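Local coordinates for protein nucleoside-diphosphate sugar epimerase (SulA family) (Corynebacterium glutamicum, PDB 3OH8) that probably acts as an NAD(P)-dependent epimerase of nucleotide sugars, pairing a Rossmann-type domain with an N-terminal antiparallel beta-sheet region, at residues L54-D65 with T76-L87. Sequence-based numbering, arbitrary orientation.
Sequences LPAGLKWVARHD and TDVCLTAPVKAL
Leu87 lies across one face of the Trp60 indole, its CG 3.6 Å from the centroid of the five-membered ring and only 9° off the ring normal, a CH-pi contact. Trp60 has CG anti to the backbone N (chi1 -176°), which swings the indole from strand 59-64 toward the loop that follows strand 74-78. Ala62 CB sits over the opposite face, offset toward the rim, while Pro83 CG comes in at the ring edge. Cys79 SG also lies beside that edge, but it is modelled too close to Trp60 NE1 for the contact to be relied on. Leu54 meets Leu87 tip to tip (CD1 to CD2, 3.8 Å), and the Leu54 side chain crosses that of Pro83 at about a right angle, CD1 meeting Pro83 CB at 4.1 Å.

Farther along, the strands pair as an antiparallel hairpin. Arg63 and Val78 form a hydrogen-bonded pair, Arg63 N to Val78 O 2.9 Å and Val78 N to Arg63 O 2.8 Å, and Asp65 N bonds to Thr76 O at 3.0 Å. At the non-hydrogen-bonded pair, His64 and Asp77 run side by side with ring and carboxylate planes 33° apart. His64 ND1 is bonded to Arg44 O and Asp77 OD2 to His94 NE2. Where direct pairing has ended, a water bridges Val61 N and Thr81 OG1.

Phe52 and Trp90, from the flanking parts of the chain, add further aromatic contacts to Trp60. The contact thus passes from a backbone ladder within the antiparallel sheet to an apolar cluster round one indole: the peptide hydrogen bonds fix the register of the strands, and dispersion and CH-pi contacts probably help keep the departing loop against the sheet.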
loop_
_atom_site.group_PDB
_atom_site.type_symbol
_atom_site.label_atom_id
_atom_site.label_comp_id
_atom_site.label_asym_id
_atom_site.label_seq_id
_atom_site.Cartn_x
_atom_site.Cartn_y
_atom_site.Cartn_z
ATOM N N LEU A 54 2.651 -11.538 -15.178
ATOM C CA LEU A 54 3.268 -12.629 -14.431
ATOM C C LEU A 54 4.761 -12.597 -14.739
ATOM O O LEU A 54 5.197 -11.816 -15.578
ATOM C CB LEU A 54 2.673 -13.966 -14.867
ATOM C CG LEU A 54 1.378 -14.447 -14.202
ATOM C CD1 LEU A 54 0.727 -15.554 -15.022
ATOM C CD2 LEU A 54 1.663 -14.922 -12.793
ATOM N N PRO A 55 5.560 -13.445 -14.077
ATOM C CA PRO A 55 6.990 -13.336 -14.394
ATOM C C PRO A 55 7.311 -13.910 -15.776
ATOM O O PRO A 55 6.567 -14.754 -16.282
ATOM C CB PRO A 55 7.666 -14.181 -13.300
ATOM C CG PRO A 55 6.586 -14.475 -12.280
ATOM C CD PRO A 55 5.299 -14.464 -13.048
ATOM N N ALA A 56 8.399 -13.442 -16.379
ATOM C CA ALA A 56 8.879 -13.993 -17.645
ATOM C C ALA A 56 7.978 -13.608 -18.814
ATOM O O ALA A 56 7.701 -14.428 -19.696
ATOM C CB ALA A 56 9.009 -15.514 -17.552
ATOM N N GLY A 57 7.524 -12.357 -18.809
ATOM C CA GLY A 57 6.706 -11.823 -19.882
ATOM C C GLY A 57 5.329 -12.448 -20.042
ATOM O O GLY A 57 4.561 -12.034 -20.913
ATOM N N LEU A 58 5.011 -13.442 -19.213
ATOM C CA LEU A 58 3.709 -14.098 -19.283
ATOM C C LEU A 58 2.590 -13.217 -18.712
ATOM O O LEU A 58 2.847 -12.253 -17.973
ATOM C CB LEU A 58 3.729 -15.447 -18.562
ATOM C CG LEU A 58 4.579 -16.581 -19.140
ATOM C CD1 LEU A 58 4.441 -17.828 -18.280
ATOM C CD2 LEU A 58 4.176 -16.878 -20.572
ATOM N N LYS A 59 1.350 -13.554 -19.066
ATOM C CA LYS A 59 0.191 -12.782 -18.631
ATOM C C LYS A 59 -0.998 -13.661 -18.304
ATOM O O LYS A 59 -1.216 -14.703 -18.924
ATOM C CB LYS A 59 -0.188 -11.728 -19.671
ATOM C CG LYS A 59 0.873 -10.669 -19.825
ATOM C CD LYS A 59 0.483 -9.588 -20.802
ATOM C CE LYS A 59 1.699 -8.732 -21.142
ATOM N NZ LYS A 59 1.341 -7.489 -21.879
ATOM N N TRP A 60 -1.763 -13.239 -17.306
ATOM C CA TRP A 60 -2.961 -13.957 -16.928
ATOM C C TRP A 60 -4.176 -13.110 -17.287
ATOM O O TRP A 60 -4.281 -11.949 -16.875
ATOM C CB TRP A 60 -2.937 -14.270 -15.434
ATOM C CG TRP A 60 -4.090 -15.097 -14.978
ATOM C CD1 TRP A 60 -4.606 -16.193 -15.604
ATOM C CD2 TRP A 60 -4.867 -14.912 -13.788
ATOM N NE1 TRP A 60 -5.659 -16.699 -14.879
ATOM C CE2 TRP A 60 -5.838 -15.930 -13.761
ATOM C CE3 TRP A 60 -4.835 -13.987 -12.747
ATOM C CZ2 TRP A 60 -6.767 -16.047 -12.731
ATOM C CZ3 TRP A 60 -5.762 -14.105 -11.724
ATOM C CH2 TRP A 60 -6.711 -15.128 -11.723
ATOM N N VAL A 61 -5.080 -13.692 -18.068
ATOM C CA VAL A 61 -6.278 -12.996 -18.510
ATOM C C VAL A 61 -7.443 -13.479 -17.661
ATOM O O VAL A 61 -7.926 -14.590 -17.838
ATOM C CB VAL A 61 -6.582 -13.275 -19.993
ATOM C CG1 VAL A 61 -7.861 -12.560 -20.425
ATOM C CG2 VAL A 61 -5.402 -12.846 -20.861
ATOM N N ALA A 62 -7.868 -12.649 -16.716
ATOM C CA ALA A 62 -8.995 -12.995 -15.866
ATOM C C ALA A 62 -10.255 -12.358 -16.421
ATOM O O ALA A 62 -10.198 -11.295 -17.034
ATOM C CB ALA A 62 -8.748 -12.533 -14.440
ATOM N N ARG A 63 -11.392 -13.007 -16.198
ATOM C CA ARG A 63 -12.651 -12.558 -16.770
ATOM C C ARG A 63 -13.741 -12.639 -15.703
ATOM O O ARG A 63 -13.810 -13.615 -14.972
ATOM C CB ARG A 63 -12.997 -13.483 -17.942
ATOM C CG ARG A 63 -13.824 -12.868 -19.060
ATOM C CD ARG A 63 -13.965 -13.865 -20.212
ATOM N NE ARG A 63 -15.257 -13.762 -20.886
ATOM C CZ ARG A 63 -16.348 -14.429 -20.522
ATOM N NH1 ARG A 63 -16.316 -15.254 -19.480
ATOM N NH2 ARG A 63 -17.477 -14.268 -21.201
ATOM N N HIS A 64 -14.587 -11.618 -15.604
ATOM C CA HIS A 64 -15.727 -11.697 -14.698
ATOM C C HIS A 64 -16.852 -12.471 -15.386
ATOM O O HIS A 64 -17.108 -12.280 -16.573
ATOM C CB HIS A 64 -16.220 -10.313 -14.289
ATOM C CG HIS A 64 -15.320 -9.602 -13.322
ATOM N ND1 HIS A 64 -15.056 -8.252 -13.402
ATOM C CD2 HIS A 64 -14.627 -10.055 -12.246
ATOM C CE1 HIS A 64 -14.240 -7.905 -12.423
ATOM N NE2 HIS A 64 -13.964 -8.976 -11.709
ATOM N N ASP A 65 -17.514 -13.338 -14.632
ATOM C CA ASP A 65 -18.518 -14.242 -15.187
ATOM C C ASP A 65 -19.922 -13.715 -14.921
ATOM O O ASP A 65 -20.356 -13.611 -13.768
ATOM C CB ASP A 65 -18.342 -15.631 -14.584
ATOM C CG ASP A 65 -19.306 -16.650 -15.167
ATOM O OD1 ASP A 65 -20.144 -16.265 -16.009
ATOM O OD2 ASP A 65 -19.222 -17.827 -14.771
ATOM N N THR A 76 -17.862 -12.996 -9.793
ATOM C CA THR A 76 -17.064 -14.214 -9.950
ATOM C C THR A 76 -15.914 -13.988 -10.934
ATOM O O THR A 76 -16.127 -13.421 -12.011
ATOM C CB THR A 76 -17.952 -15.393 -10.454
ATOM O OG1 THR A 76 -18.978 -15.683 -9.490
ATOM C CG2 THR A 76 -17.117 -16.645 -10.665
ATOM N N ASP A 77 -14.704 -14.406 -10.563
ATOM C CA ASP A 77 -13.545 -14.309 -11.467
ATOM C C ASP A 77 -13.289 -15.672 -12.088
ATOM O O ASP A 77 -13.301 -16.674 -11.384
ATOM C CB ASP A 77 -12.257 -13.897 -10.726
ATOM C CG ASP A 77 -12.406 -12.627 -9.929
ATOM O OD1 ASP A 77 -13.001 -11.655 -10.431
ATOM O OD2 ASP A 77 -11.900 -12.595 -8.788
ATOM N N VAL A 78 -13.016 -15.720 -13.390
ATOM C CA VAL A 78 -12.718 -17.000 -14.027
ATOM C C VAL A 78 -11.541 -16.908 -14.992
ATOM O O VAL A 78 -11.335 -15.877 -15.627
ATOM C CB VAL A 78 -13.956 -17.585 -14.770
ATOM C CG1 VAL A 78 -15.131 -17.730 -13.813
ATOM C CG2 VAL A 78 -14.337 -16.725 -15.961
ATOM N N CYS A 79 -10.763 -17.982 -15.083
ATOM C CA CYS A 79 -9.729 -18.084 -16.111
ATOM C C CYS A 79 -9.917 -19.308 -17.003
ATOM O O CYS A 79 -10.071 -20.423 -16.506
ATOM C CB CYS A 79 -8.338 -18.134 -15.499
ATOM S SG CYS A 79 -7.069 -18.240 -16.781
ATOM N N LEU A 80 -9.882 -19.095 -18.317
ATOM C CA LEU A 80 -10.086 -20.180 -19.279
ATOM C C LEU A 80 -8.784 -20.711 -19.895
ATOM O O LEU A 80 -8.729 -21.854 -20.347
ATOM C CB LEU A 80 -11.078 -19.760 -20.378
ATOM C CG LEU A 80 -10.693 -18.680 -21.401
ATOM C CD1 LEU A 80 -9.884 -19.282 -22.539
ATOM C CD2 LEU A 80 -11.935 -17.986 -21.956
ATOM N N THR A 81 -7.745 -19.883 -19.916
ATOM C CA THR A 81 -6.457 -20.298 -20.464
ATOM C C THR A 81 -5.415 -20.469 -19.373
ATOM O O THR A 81 -5.499 -19.853 -18.321
ATOM C CB THR A 81 -5.929 -19.308 -21.515
ATOM O OG1 THR A 81 -6.151 -17.964 -21.069
ATOM C CG2 THR A 81 -6.637 -19.523 -22.838
ATOM N N ALA A 82 -4.414 -21.294 -19.649
ATOM C CA ALA A 82 -3.472 -21.725 -18.628
ATOM C C ALA A 82 -2.052 -21.218 -18.854
ATOM O O ALA A 82 -1.197 -21.973 -19.312
ATOM C CB ALA A 82 -3.465 -23.249 -18.560
ATOM N N PRO A 83 -1.784 -19.946 -18.527
ATOM C CA PRO A 83 -0.402 -19.457 -18.636
ATOM C C PRO A 83 0.542 -20.330 -17.806
ATOM O O PRO A 83 1.672 -20.601 -18.215
ATOM C CB PRO A 83 -0.486 -18.044 -18.057
ATOM C CG PRO A 83 -1.900 -17.633 -18.290
ATOM C CD PRO A 83 -2.729 -18.880 -18.155
ATOM N N VAL A 84 0.065 -20.755 -16.641
ATOM C CA VAL A 84 0.739 -21.761 -15.829
ATOM C C VAL A 84 -0.341 -22.642 -15.209
ATOM O O VAL A 84 -1.454 -22.177 -14.958
ATOM C CB VAL A 84 1.602 -21.127 -14.720
ATOM C CG1 VAL A 84 2.625 -20.179 -15.329
ATOM C CG2 VAL A 84 0.731 -20.394 -13.706
ATOM N N LYS A 85 -0.031 -23.913 -14.977
ATOM C CA LYS A 85 -1.034 -24.853 -14.481
ATOM C C LYS A 85 -1.693 -24.405 -13.181
ATOM O O LYS A 85 -2.892 -24.611 -12.983
ATOM C CB LYS A 85 -0.445 -26.256 -14.319
ATOM C CG LYS A 85 -0.374 -27.043 -15.616
ATOM C CD LYS A 85 -0.511 -28.546 -15.383
ATOM C CE LYS A 85 0.814 -29.272 -15.576
ATOM N NZ LYS A 85 0.618 -30.725 -15.855
ATOM N N ALA A 86 -0.908 -23.794 -12.302
ATOM C CA ALA A 86 -1.405 -23.358 -11.004
ATOM C C ALA A 86 -2.480 -22.279 -11.119
ATOM O O ALA A 86 -3.367 -22.179 -10.270
ATOM C CB ALA A 86 -0.253 -22.849 -10.150
ATOM N N LEU A 87 -2.398 -21.471 -12.169
ATOM C CA LEU A 87 -3.269 -20.315 -12.291
ATOM C C LEU A 87 -4.350 -20.560 -13.325
ATOM O O LEU A 87 -4.998 -19.626 -13.802
ATOM C CB LEU A 87 -2.448 -19.079 -12.660
ATOM C CG LEU A 87 -3.050 -17.712 -12.340
ATOM C CD1 LEU A 87 -3.519 -17.655 -10.892
ATOM C CD2 LEU A 87 -2.029 -16.623 -12.618
HETATM O O HOH W 1 -4.781 -16.464 -19.020
HETATM O O HOH W 2 -19.273 -11.627 -11.826
#